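Local coordinates for molybdenum-binding-protein (Azotobacter vinelandii, PDB 1H9M) that binds molybdate in the cytoplasm and probably serves molybdenum homeostasis by holding the oxyanion at several sites, some of them shared between the subunits of a trimer, at residues A[65-70]-A[108-113]; A[83-88]-A[129-134]; A[38-43]-A[137-142]; A[10-15]-A[30-35]. All coordinates share one frame; numbering follows the deposited sequence. Where two conformers were deposited one is given.

Contact 1 of 4, residues A[65-70]-A[108-113]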
loop_
_atom_site.group_PDB
_atom_site.type_symbol
_atom_site.label_atom_id
_atom_site.label_comp_id
_atom_site.label_asym_id
_atom_site.label_seq_id
_atom_site.Cartn_x
_atom_site.Cartn_y
_atom_site.Cartn_z
ATOM N N PRO A 65 5.101 -6.093 -3.244
ATOM C CA PRO A 65 5.199 -4.671 -3.521
ATOM C C PRO A 65 5.009 -3.747 -2.376
ATOM O O PRO A 65 5.251 -2.495 -2.498
ATOM C CB PRO A 65 4.152 -4.358 -4.628
ATOM C CG PRO A 65 3.243 -5.513 -4.470
ATOM C CD PRO A 65 3.973 -6.753 -4.003
ATOM N N TRP A 66 4.693 -4.184 -1.146
ATOM C CA TRP A 66 4.608 -3.370 -0.005
ATOM C C TRP A 66 5.933 -3.341 0.824
ATOM O O TRP A 66 6.062 -2.560 1.745
ATOM C CB TRP A 66 3.482 -3.921 0.860
ATOM C CG TRP A 66 2.143 -4.107 0.157
ATOM C CD1 TRP A 66 1.762 -3.765 -1.138
ATOM C CD2 TRP A 66 0.975 -4.681 0.752
ATOM N NE1 TRP A 66 0.438 -4.113 -1.365
ATOM C CE2 TRP A 66 -0.079 -4.671 -0.188
ATOM C CE3 TRP A 66 0.778 -5.276 1.997
ATOM C CZ2 TRP A 66 -1.330 -5.237 0.108
ATOM C CZ3 TRP A 66 -0.469 -5.772 2.276
ATOM C CH2 TRP A 66 -1.552 -5.774 1.348
ATOM N N VAL A 67 6.929 -4.101 0.357
ATOM C CA VAL A 67 8.204 -4.141 1.142
ATOM C C VAL A 67 9.274 -3.299 0.503
ATOM O O VAL A 67 9.543 -3.527 -0.709
ATOM C CB VAL A 67 8.657 -5.645 1.206
ATOM C CG1 VAL A 67 9.957 -5.721 1.999
ATOM C CG2 VAL A 67 7.556 -6.533 1.817
ATOM N N LEU A 68 9.796 -2.338 1.266
ATOM C CA LEU A 68 10.906 -1.575 0.673
ATOM C C LEU A 68 12.227 -2.324 1.068
ATOM O O LEU A 68 12.201 -3.071 2.024
ATOM C CB LEU A 68 10.984 -0.236 1.346
ATOM C CG LEU A 68 9.825 0.717 0.999
ATOM C CD1 LEU A 68 8.522 0.291 1.649
ATOM C CD2 LEU A 68 10.220 2.078 1.595
ATOM N N LEU A 69 13.262 -2.062 0.279
ATOM C CA LEU A 69 14.580 -2.599 0.669
ATOM C C LEU A 69 15.551 -1.467 0.985
ATOM O O LEU A 69 15.523 -0.460 0.285
ATOM C CB LEU A 69 15.212 -3.486 -0.409
ATOM C CG LEU A 69 14.412 -4.798 -0.636
ATOM C CD1 LEU A 69 15.039 -5.483 -1.893
ATOM C CD2 LEU A 69 14.477 -5.743 0.524
ATOM N N MET A 70 16.360 -1.623 2.035
ATOM C CA MET A 70 17.286 -0.514 2.303
ATOM C C MET A 70 18.701 -1.099 2.537
ATOM O O MET A 70 18.734 -2.130 3.185
ATOM C CB MET A 70 16.769 0.333 3.460
ATOM C CG MET A 70 17.722 1.409 4.000
ATOM S SD MET A 70 16.853 2.321 5.320
ATOM C CE MET A 70 16.687 1.116 6.537
ATOM N N THR A 108 13.916 -17.167 8.441
ATOM C CA THR A 108 12.681 -16.635 7.872
ATOM C C THR A 108 13.047 -15.889 6.591
ATOM O O THR A 108 14.062 -15.173 6.625
ATOM C CB THR A 108 11.986 -15.716 8.878
ATOM O OG1 THR A 108 11.644 -16.504 10.028
ATOM C CG2 THR A 108 10.767 -15.059 8.268
ATOM N N GLU A 109 12.304 -16.063 5.513
ATOM C CA GLU A 109 12.615 -15.356 4.263
ATOM C C GLU A 109 11.629 -14.185 4.062
ATOM O O GLU A 109 10.484 -14.409 4.441
ATOM C CB GLU A 109 12.371 -16.267 3.062
ATOM C CG GLU A 109 13.331 -17.420 2.875
ATOM C CD GLU A 109 13.034 -18.206 1.612
ATOM O OE1 GLU A 109 12.157 -17.813 0.811
ATOM O OE2 GLU A 109 13.711 -19.234 1.395
ATOM N N ILE A 110 12.024 -13.119 3.360
ATOM C CA ILE A 110 10.997 -12.080 3.085
ATOM C C ILE A 110 11.198 -11.673 1.637
ATOM O O ILE A 110 12.355 -11.612 1.231
ATOM C CB ILE A 110 11.090 -10.843 3.993
ATOM C CG1 ILE A 110 10.082 -9.741 3.582
ATOM C CG2 ILE A 110 12.468 -10.250 3.986
ATOM C CD1 ILE A 110 9.574 -8.849 4.688
ATOM N N THR A 111 10.127 -11.538 0.841
ATOM C CA THR A 111 10.313 -11.208 -0.556
ATOM C C THR A 111 9.776 -9.781 -0.779
ATOM O O THR A 111 8.690 -9.425 -0.298
ATOM C CB THR A 111 9.506 -12.211 -1.376
ATOM O OG1 THR A 111 10.049 -13.543 -1.083
ATOM C CG2 THR A 111 9.581 -11.964 -2.870
ATOM N N SER A 112 10.493 -9.073 -1.618
ATOM C CA SER A 112 10.109 -7.686 -1.952
ATOM C C SER A 112 10.077 -7.551 -3.450
ATOM O O SER A 112 10.819 -8.260 -4.186
ATOM C CB SER A 112 11.168 -6.722 -1.365
ATOM O OG SER A 112 11.063 -5.468 -1.982
ATOM N N MET A 113 9.182 -6.748 -4.021
ATOM C CA MET A 113 9.154 -6.430 -5.445
ATOM C C MET A 113 9.676 -4.993 -5.588
ATOM O O MET A 113 9.009 -4.159 -4.996
ATOM C CB MET A 113 7.781 -6.611 -6.067
ATOM C CG MET A 113 7.685 -6.383 -7.588
ATOM S SD MET A 113 8.494 -7.691 -8.496
ATOM C CE MET A 113 7.423 -9.087 -8.260
#

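Contact 2 of 4, residues A[83-88]-A[129-134]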
loop_
_atom_site.group_PDB
_atom_site.type_symbol
_atom_site.label_atom_id
_atom_site.label_comp_id
_atom_site.label_asym_id
_atom_site.label_seq_id
_atom_site.Cartn_x
_atom_site.Cartn_y
_atom_site.Cartn_z
ATOM N N ILE A 83 11.532 -3.168 10.542
ATOM C CA ILE A 83 12.791 -3.141 9.787
ATOM C C ILE A 83 13.470 -4.497 10.074
ATOM O O ILE A 83 13.581 -4.939 11.234
ATOM C CB ILE A 83 13.686 -1.937 10.059
ATOM C CG1 ILE A 83 12.981 -0.597 9.753
ATOM C CG2 ILE A 83 14.979 -2.053 9.249
ATOM C CD1 ILE A 83 13.667 0.664 10.210
ATOM N N LEU A 84 13.604 -5.342 9.053
ATOM C CA LEU A 84 14.024 -6.737 9.245
ATOM C C LEU A 84 15.304 -6.901 8.436
ATOM O O LEU A 84 15.303 -6.663 7.245
ATOM C CB LEU A 84 12.944 -7.720 8.801
ATOM C CG LEU A 84 11.564 -7.627 9.454
ATOM C CD1 LEU A 84 10.596 -8.664 8.895
ATOM C CD2 LEU A 84 11.687 -7.823 10.959
ATOM N N THR A 85 16.441 -7.182 9.100
ATOM C CA THR A 85 17.717 -7.183 8.397
ATOM C C THR A 85 18.245 -8.586 8.125
ATOM O O THR A 85 17.985 -9.557 8.832
ATOM C CB THR A 85 18.737 -6.341 9.185
ATOM O OG1 THR A 85 18.183 -5.022 9.349
ATOM C CG2 THR A 85 20.063 -6.210 8.458
ATOM N N GLY A 86 18.803 -8.714 6.927
ATOM C CA GLY A 86 19.279 -10.047 6.516
ATOM C C GLY A 86 20.224 -9.907 5.332
ATOM O O GLY A 86 20.897 -8.900 5.139
ATOM N N THR A 87 20.210 -10.947 4.543
ATOM C CA THR A 87 21.033 -11.152 3.358
ATOM C C THR A 87 20.236 -11.563 2.109
ATOM O O THR A 87 19.392 -12.441 2.215
ATOM C CB THR A 87 22.200 -12.120 3.635
ATOM O OG1 THR A 87 23.040 -12.165 2.490
ATOM C CG2 THR A 87 21.683 -13.500 3.967
ATOM N N VAL A 88 20.553 -10.933 0.998
ATOM C CA VAL A 88 19.888 -11.288 -0.244
ATOM C C VAL A 88 20.129 -12.750 -0.569
ATOM O O VAL A 88 21.298 -13.211 -0.484
ATOM C CB VAL A 88 20.315 -10.420 -1.422
ATOM C CG1 VAL A 88 19.688 -10.951 -2.722
ATOM C CG2 VAL A 88 19.988 -8.950 -1.182
ATOM N N SER A 129 23.993 -7.616 2.165
ATOM C CA SER A 129 23.246 -7.240 3.350
ATOM C C SER A 129 22.128 -6.247 2.882
ATOM O O SER A 129 22.476 -5.269 2.249
ATOM C CB SER A 129 24.008 -6.430 4.413
ATOM O OG SER A 129 25.335 -6.893 4.497
ATOM N N ALA A 130 20.989 -6.473 3.487
ATOM C CA ALA A 130 19.927 -5.450 3.194
ATOM C C ALA A 130 18.828 -5.615 4.216
ATOM O O ALA A 130 18.749 -6.605 4.910
ATOM C CB ALA A 130 19.370 -5.684 1.793
ATOM N N SER A 131 18.035 -4.537 4.403
ATOM C CA SER A 131 16.916 -4.623 5.352
ATOM C C SER A 131 15.556 -4.451 4.584
ATOM O O SER A 131 15.572 -3.666 3.642
ATOM C CB SER A 131 16.955 -3.463 6.336
ATOM O OG SER A 131 18.164 -3.514 7.120
ATOM N N ALA A 132 14.602 -5.220 5.094
ATOM C CA ALA A 132 13.242 -5.089 4.485
ATOM C C ALA A 132 12.553 -4.072 5.393
ATOM O O ALA A 132 12.625 -4.197 6.602
ATOM C CB ALA A 132 12.533 -6.416 4.544
ATOM N N VAL A 133 11.875 -3.104 4.769
ATOM C CA VAL A 133 11.181 -2.045 5.533
ATOM C C VAL A 133 9.697 -2.102 5.205
ATOM O O VAL A 133 9.366 -2.066 4.026
ATOM C CB VAL A 133 11.760 -0.666 5.149
ATOM C CG1 VAL A 133 10.973 0.443 5.818
ATOM C CG2 VAL A 133 13.235 -0.570 5.539
ATOM N N ILE A 134 8.861 -2.243 6.255
ATOM C CA ILE A 134 7.400 -2.365 5.985
ATOM C C ILE A 134 6.645 -1.462 6.956
ATOM O O ILE A 134 6.858 -1.408 8.156
ATOM C CB ILE A 134 6.945 -3.801 6.267
ATOM C CG1 ILE A 134 7.821 -4.824 5.539
ATOM C CG2 ILE A 134 5.476 -4.021 5.867
ATOM C CD1 ILE A 134 7.627 -6.251 5.988
#

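Contact 3 of 4, residues A[38-43]-A[137-142]. With MOO (molybdate ion), chain F.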
loop_
_atom_site.group_PDB
_atom_site.type_symbol
_atom_site.label_atom_id
_atom_site.label_comp_id
_atom_site.label_asym_id
_atom_site.label_seq_id
_atom_site.Cartn_x
_atom_site.Cartn_y
_atom_site.Cartn_z
ATOM N N LEU A 38 7.181 -7.303 14.870
ATOM C CA LEU A 38 6.480 -6.492 13.842
ATOM C C LEU A 38 5.438 -5.636 14.500
ATOM O O LEU A 38 4.931 -5.900 15.598
ATOM C CB LEU A 38 5.773 -7.426 12.866
ATOM C CG LEU A 38 6.483 -8.129 11.720
ATOM C CD1 LEU A 38 5.402 -8.854 10.908
ATOM C CD2 LEU A 38 7.288 -7.213 10.823
ATOM N N ALA A 39 5.093 -4.450 13.876
ATOM C CA ALA A 39 3.877 -3.798 14.357
ATOM C C ALA A 39 2.871 -3.732 13.162
ATOM O O ALA A 39 3.364 -3.430 12.075
ATOM C CB ALA A 39 4.222 -2.383 14.824
ATOM N N ALA A 40 1.619 -3.883 13.477
ATOM C CA ALA A 40 0.611 -3.747 12.453
ATOM C C ALA A 40 -0.491 -2.816 12.887
ATOM O O ALA A 40 -0.758 -2.670 14.072
ATOM C CB ALA A 40 -0.042 -5.055 12.050
ATOM N N VAL A 41 -1.044 -2.053 11.937
ATOM C CA VAL A 41 -2.238 -1.263 12.211
ATOM C C VAL A 41 -3.305 -1.896 11.127
ATOM O O VAL A 41 -3.343 -1.803 10.419
ATOM C CB VAL A 41 -2.054 0.206 11.822
ATOM C CG1 VAL A 41 -3.325 1.012 12.135
ATOM C CG2 VAL A 41 -1.002 0.825 12.793
ATOM N N VAL A 42 -4.425 -2.203 12.172
ATOM C CA VAL A 42 -5.617 -2.782 11.473
ATOM C C VAL A 42 -6.854 -2.018 12.026
ATOM O O VAL A 42 -6.707 -1.306 13.021
ATOM C CB VAL A 42 -5.825 -4.280 11.856
ATOM C CG1 VAL A 42 -4.704 -5.021 11.143
ATOM C CG2 VAL A 42 -5.865 -4.614 13.347
ATOM N N THR A 43 -8.022 -2.144 11.401
ATOM C CA THR A 43 -9.191 -1.449 12.006
ATOM C C THR A 43 -9.516 -2.067 13.364
ATOM O O THR A 43 -9.271 -3.238 13.608
ATOM C CB THR A 43 -10.417 -1.542 11.150
ATOM O OG1 THR A 43 -10.816 -2.945 10.871
ATOM C CG2 THR A 43 -10.147 -0.883 9.783
ATOM N N SER A 137 0.914 0.040 8.532
ATOM C CA SER A 137 -0.391 -0.000 7.900
ATOM C C SER A 137 -0.449 -0.910 6.693
ATOM O O SER A 137 -1.551 -1.045 6.103
ATOM C CB SER A 137 -0.821 1.449 7.565
ATOM O OG SER A 137 0.159 2.023 6.730
ATOM N N ASN A 138 0.653 -1.548 6.330
ATOM C CA ASN A 138 0.663 -2.464 5.172
ATOM C C ASN A 138 0.765 -3.926 5.647
ATOM O O ASN A 138 1.407 -4.755 5.004
ATOM C CB ASN A 138 1.859 -2.186 4.294
ATOM C CG ASN A 138 1.659 -0.820 3.602
ATOM O OD1 ASN A 138 2.685 -0.137 3.474
ATOM N ND2 ASN A 138 0.418 -0.521 3.245
ATOM N N VAL A 139 0.395 -4.167 6.917
ATOM C CA VAL A 139 0.423 -5.551 7.375
ATOM C C VAL A 139 -0.962 -6.103 7.638
ATOM O O VAL A 139 -1.684 -5.504 8.492
ATOM C CB VAL A 139 1.259 -5.656 8.653
ATOM C CG1 VAL A 139 1.350 -7.134 9.152
ATOM C CG2 VAL A 139 2.696 -5.141 8.447
ATOM N N ILE A 140 -1.317 -7.189 6.982
ATOM C CA ILE A 140 -2.627 -7.809 7.266
ATOM C C ILE A 140 -2.369 -8.887 8.313
ATOM O O ILE A 140 -1.340 -9.546 8.352
ATOM C CB ILE A 140 -3.147 -8.399 5.956
ATOM C CG1 ILE A 140 -3.645 -7.263 5.053
ATOM C CG2 ILE A 140 -4.285 -9.396 6.279
ATOM C CD1 ILE A 140 -3.834 -7.776 3.585
ATOM N N LEU A 141 -3.350 -9.024 9.277
ATOM C CA LEU A 141 -3.106 -10.110 10.238
ATOM C C LEU A 141 -4.158 -11.182 9.995
ATOM O O LEU A 141 -5.249 -10.989 9.478
ATOM C CB LEU A 141 -3.424 -9.581 11.655
ATOM C CG LEU A 141 -2.387 -8.519 12.066
ATOM C CD1 LEU A 141 -2.754 -8.034 13.528
ATOM C CD2 LEU A 141 -0.961 -8.972 11.962
ATOM N N GLY A 142 -3.722 -12.416 10.388
ATOM C CA GLY A 142 -4.675 -13.536 10.249
ATOM C C GLY A 142 -4.667 -14.425 11.515
ATOM O O GLY A 142 -3.692 -14.408 12.236
HETATM MO MO MOO F . -7.767 -4.058 8.018
HETATM O O1 MOO F . -8.710 -4.057 6.553
HETATM O O2 MOO F . -6.405 -5.209 8.055
HETATM O O3 MOO F . -6.920 -2.470 8.121
HETATM O O4 MOO F . -8.738 -4.083 9.522
#

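Contact 4 of 4, residues A[10-15]-A[30-35]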
loop_
_atom_site.group_PDB
_atom_site.type_symbol
_atom_site.label_atom_id
_atom_site.label_comp_id
_atom_site.label_asym_id
_atom_site.label_seq_id
_atom_site.Cartn_x
_atom_site.Cartn_y
_atom_site.Cartn_z
ATOM N N ASN A 10 4.717 -13.034 1.530
ATOM C CA ASN A 10 5.176 -13.087 2.921
ATOM C C ASN A 10 4.054 -13.424 3.851
ATOM O O ASN A 10 3.112 -12.643 4.038
ATOM C CB ASN A 10 5.695 -11.662 3.253
ATOM C CG ASN A 10 6.800 -11.312 2.241
ATOM O OD1 ASN A 10 7.765 -12.083 2.086
ATOM N ND2 ASN A 10 6.559 -10.242 1.502
ATOM N N VAL A 11 4.199 -14.607 4.526
ATOM C CA VAL A 11 3.173 -15.002 5.511
ATOM C C VAL A 11 3.982 -15.445 6.741
ATOM O O VAL A 11 4.635 -16.483 6.640
ATOM C CB VAL A 11 2.231 -16.114 5.024
ATOM C CG1 VAL A 11 1.261 -16.507 6.169
ATOM C CG2 VAL A 11 1.370 -15.667 3.836
ATOM N N PHE A 12 4.046 -14.612 7.761
ATOM C CA PHE A 12 4.873 -14.876 8.928
ATOM C C PHE A 12 4.018 -15.353 10.101
ATOM O O PHE A 12 3.058 -14.695 10.485
ATOM C CB PHE A 12 5.638 -13.657 9.366
ATOM C CG PHE A 12 6.408 -12.909 8.312
ATOM C CD1 PHE A 12 5.925 -11.734 7.789
ATOM C CD2 PHE A 12 7.654 -13.364 7.894
ATOM C CE1 PHE A 12 6.645 -11.027 6.848
ATOM C CE2 PHE A 12 8.376 -12.661 6.937
ATOM C CZ PHE A 12 7.876 -11.489 6.425
ATOM N N LYS A 13 4.497 -16.384 10.813
ATOM C CA LYS A 13 3.794 -16.797 12.028
ATOM C C LYS A 13 4.351 -16.123 13.266
ATOM O O LYS A 13 5.541 -15.864 13.412
ATOM C CB LYS A 13 3.914 -18.328 12.191
ATOM C CG LYS A 13 3.125 -19.116 11.157
ATOM C CD LYS A 13 3.310 -20.612 11.326
ATOM C CE LYS A 13 2.895 -21.402 10.089
ATOM N NZ LYS A 13 3.242 -22.850 10.240
ATOM N N GLY A 14 3.431 -15.774 14.172
ATOM C CA GLY A 14 3.875 -15.128 15.399
ATOM C C GLY A 14 2.825 -15.074 16.473
ATOM O O GLY A 14 1.759 -15.664 16.361
ATOM N N THR A 15 3.152 -14.344 17.543
ATOM C CA THR A 15 2.225 -14.167 18.651
ATOM C C THR A 15 2.098 -12.680 19.037
ATOM O O THR A 15 3.114 -11.963 19.056
ATOM C CB THR A 15 2.555 -14.862 20.007
ATOM O OG1 THR A 15 3.891 -14.447 20.325
ATOM C CG2 THR A 15 2.594 -16.376 19.799
ATOM N N ILE A 30 3.647 -7.690 17.460
ATOM C CA ILE A 30 3.773 -9.124 17.259
ATOM C C ILE A 30 5.198 -9.559 17.409
ATOM O O ILE A 30 6.154 -8.987 16.923
ATOM C CB ILE A 30 3.293 -9.558 15.863
ATOM C CG1 ILE A 30 1.722 -9.293 15.793
ATOM C CG2 ILE A 30 3.475 -11.006 15.517
ATOM C CD1 ILE A 30 1.563 -8.926 14.324
ATOM N N LEU A 31 5.357 -10.731 18.118
ATOM C CA LEU A 31 6.730 -11.263 18.203
ATOM C C LEU A 31 6.782 -12.405 17.216
ATOM O O LEU A 31 5.948 -13.326 17.228
ATOM C CB LEU A 31 6.994 -11.754 19.637
ATOM C CG LEU A 31 8.360 -12.444 19.807
ATOM C CD1 LEU A 31 9.469 -11.415 19.772
ATOM C CD2 LEU A 31 8.335 -13.175 21.170
ATOM N N LEU A 32 7.747 -12.335 16.307
ATOM C CA LEU A 32 7.863 -13.356 15.290
ATOM C C LEU A 32 8.589 -14.568 15.865
ATOM O O LEU A 32 9.343 -14.474 16.814
ATOM C CB LEU A 32 8.540 -12.937 13.985
ATOM C CG LEU A 32 7.741 -11.765 13.341
ATOM C CD1 LEU A 32 8.447 -11.435 12.031
ATOM C CD2 LEU A 32 6.298 -12.170 13.102
ATOM N N GLY A 33 8.326 -15.640 15.150
ATOM C CA GLY A 33 8.763 -16.984 15.443
ATOM C C GLY A 33 10.236 -17.056 15.794
ATOM O O GLY A 33 10.676 -17.934 16.540
ATOM N N GLY A 34 11.041 -16.202 15.175
ATOM C CA GLY A 34 12.456 -16.072 15.492
ATOM C C GLY A 34 12.648 -14.585 15.787
ATOM O O GLY A 34 12.259 -13.749 14.966
ATOM N N GLY A 35 13.106 -14.260 16.976
ATOM C CA GLY A 35 13.373 -12.984 17.538
ATOM C C GLY A 35 12.789 -11.667 17.082
ATOM O O GLY A 35 12.776 -10.648 17.793
#

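Contact 1 of 4, residues A[65-70]-A[108-113]
Val67 and Ser112 meet where the two segments run 112° apart, with Val67 offering both its side chain and its carbonyl oxygen. CB of Val67 lies 3.8 Å from CB of Ser112. Its CG1, anti to the backbone N, runs on to 3.7 Å from the same CB, and it also meets CD1 of Ile110 at 4.1 Å. CG2 branches away to lie 3.8 Å from the backbone O of Thr111. A beta-branched residue suits this place because its two methyls fill the angle between the two segments without a long chain. Serine, in turn, is small enough to pack against valine and can serve the backbone: its OG donates to Val67 O over 2.8 Å. The approach is from above the carbonyl plane, 46° out of it, with a C=O...OG angle of 133°. CG of Leu69 packs against this hydroxyl at 3.7 Å, so the polar link is buried among carbons. At the other end Pro65 N lies 3.9 Å from Met113 CB; Pro65 and Met113 each touch a different bound molybdate. Leu69 N is hydrogen-bonded to Ser7 OG of the second subunit. Strands 68-70 and 109-115 are the two outer strands of one five-stranded antiparallel sheet, and their meeting closes it in the manner of an OB-type barrel, consistent with the TOBE family.

Contact 2 of 4, residues A[83-88]-A[129-134]
Leu84 and Ala132 form a hydrogen-bonded antiparallel pair, and the pattern repeats two residues on at Gly86 and Ala130. Ala132 N gives the shortest backbone bond, 2.7 Å to Leu84 O, while Gly86 N lies nearly in line with the C=O of Ala130 (C=O...N angle 170°). The face carrying Leu84, Ala130 and Ala132 is the tightly packed one. Alanine suits it because a lone methyl lets neighbouring strands come close: Ala132 also receives Val67 and Ile110, and Leu84 reaches on to Leu104. CB of Leu84 is 4.5 Å from CB of Ala132, and Val88 CG2 lies equally far from Ala130 CB. Gly86 takes an extended backbone that residues with a CB seldom adopt.

The other face is open around Ile83, Thr85 and Ser129, though Val133 at its end is buried against Leu68 and Met70. Here the non-hydrogen-bonded pair Thr85 and Ser131 approaches to 4.1 Å between CA atoms, and both hydroxyls are anti to their own carbonyl carbons (chi1 -57° and -62°). Thr85 OG1 and Ser131 OG are then 2.7 Å apart, a hydrogen bond in which either may donate. Ile83 lays CG2 against Ser131 CB at 3.8 Å, a hydrocarbon edge beside the polar pair. Away from Val133, the chemistry is that of an amphipathic pair of strands: apolar methyls and leucine turned to the barrel interior, short hydroxyl side chains bonded to one another on the watery side.

Contact 3 of 4, residues A[38-43]-A[137-142]
The seam between strands 37-43 and 140-143, the outer strands of the five-stranded sheet that holds strand 10-21 and is consistent with the OB-like TOBE fold, is where Ala40 meets Val139, and its far end runs into a molybdate site. The touching parts run 85° apart, and no hydrogen bond joins them; the contact is made by small apolar groups. Ala40 sits in the middle, its single methyl 3.7 Å from Val139 CB and 4.0 Å from Leu141 CD2. Alanine suits the place because that one methyl can touch both partners at close range, while valine and leucine supply the branches that meet it. Val139 CG2 reaches back to within 4.1 Å of Ala39 O. Val42 CG1 lies 4.3 Å from Leu141 CG and 3.5 Å from molybdate O2, bordering both barrel interior and ligand.

The seam is also a subunit interface. Lys135 NZ of the third subunit donates to Val139 O, and Gly142 extends the sheet by antiparallel pairing with a strand of that chain. The molybdate is completed by Ser46 OG and, from the third subunit, by Ser79 OG, Lys135 NZ, and the backbone N atoms of Arg81 and Ala136. Thr43 is the N-cap of helix 44-49. Its OG1, between the backbone N and carbonyl carbon (chi1 58°), accepts from Ser46 N, is hydrogen-bonded to Arg81 NH1 of the third subunit and donates to the oxyanion. Two bonds from this one residue therefore grip molybdate O4, Thr43 N at 2.8 Å and Thr43 OG1 at 2.7 Å.

Contact 4 of 4, residues A[10-15]-A[30-35]
Thr15 and Leu31 form a hydrogen-bonded antiparallel pair in strands whose axes lie 124° apart, far from a flat 180°, which indicates strong local twist. Leu31 N donates to Thr15 O over 2.7 Å, and Thr15 N returns a bond of 3.0 Å to Leu31 O. Next along, Gly14 faces Leu32 in a non-hydrogen-bonded pair, and its CA comes to 3.3 Å from Leu31 O. With Ile30 CG2 also close by, the position is too tight to hold a side chain, which makes glycine apt. The pairing ends with Gly33 N, which reaches Lys13 O at 3.3 Å with a bent N-H...O angle of 143°.

Strands 10-21 and 25-32 make up a beta hairpin of the first TOBE domain; such coiling is consistent with an OB-like barrel. On its inner side Leu32 turns CD2 toward the hairpin partner, 4.1 Å from Phe12 CB and 3.8 Å from Lys13 O. The Phe12 ring leads away from strand 25-32, though Leu32 CD1 stays beside it, and packs on Ile110 and Thr108. On the outer side Thr15, modelled in two conformers, and Leu31 run alongside each other in the same direction.

Contacts 1 and 3 are buried and each join the two outer strands of one sheet, meeting at steep angles through side chains; contact 2 is a regular antiparallel pairing and contact 4 a short, strongly twisted one, each with one face toward solvent. Contact 1 uses a single serine hydroxyl where contact 3 has no bond across its segments, and both abut bound molybdate and other subunits, which contacts 2 and 4 do not touch. Contacts 1 and 2 share a sheet, through Leu68 and Met70 pairing with Val133 and Ser131; contacts 3 and 4 share the other, through Leu38 and Ile30. Ile110 links the halves, touching both Ile134 of contact 2 and Phe12 of contact 4.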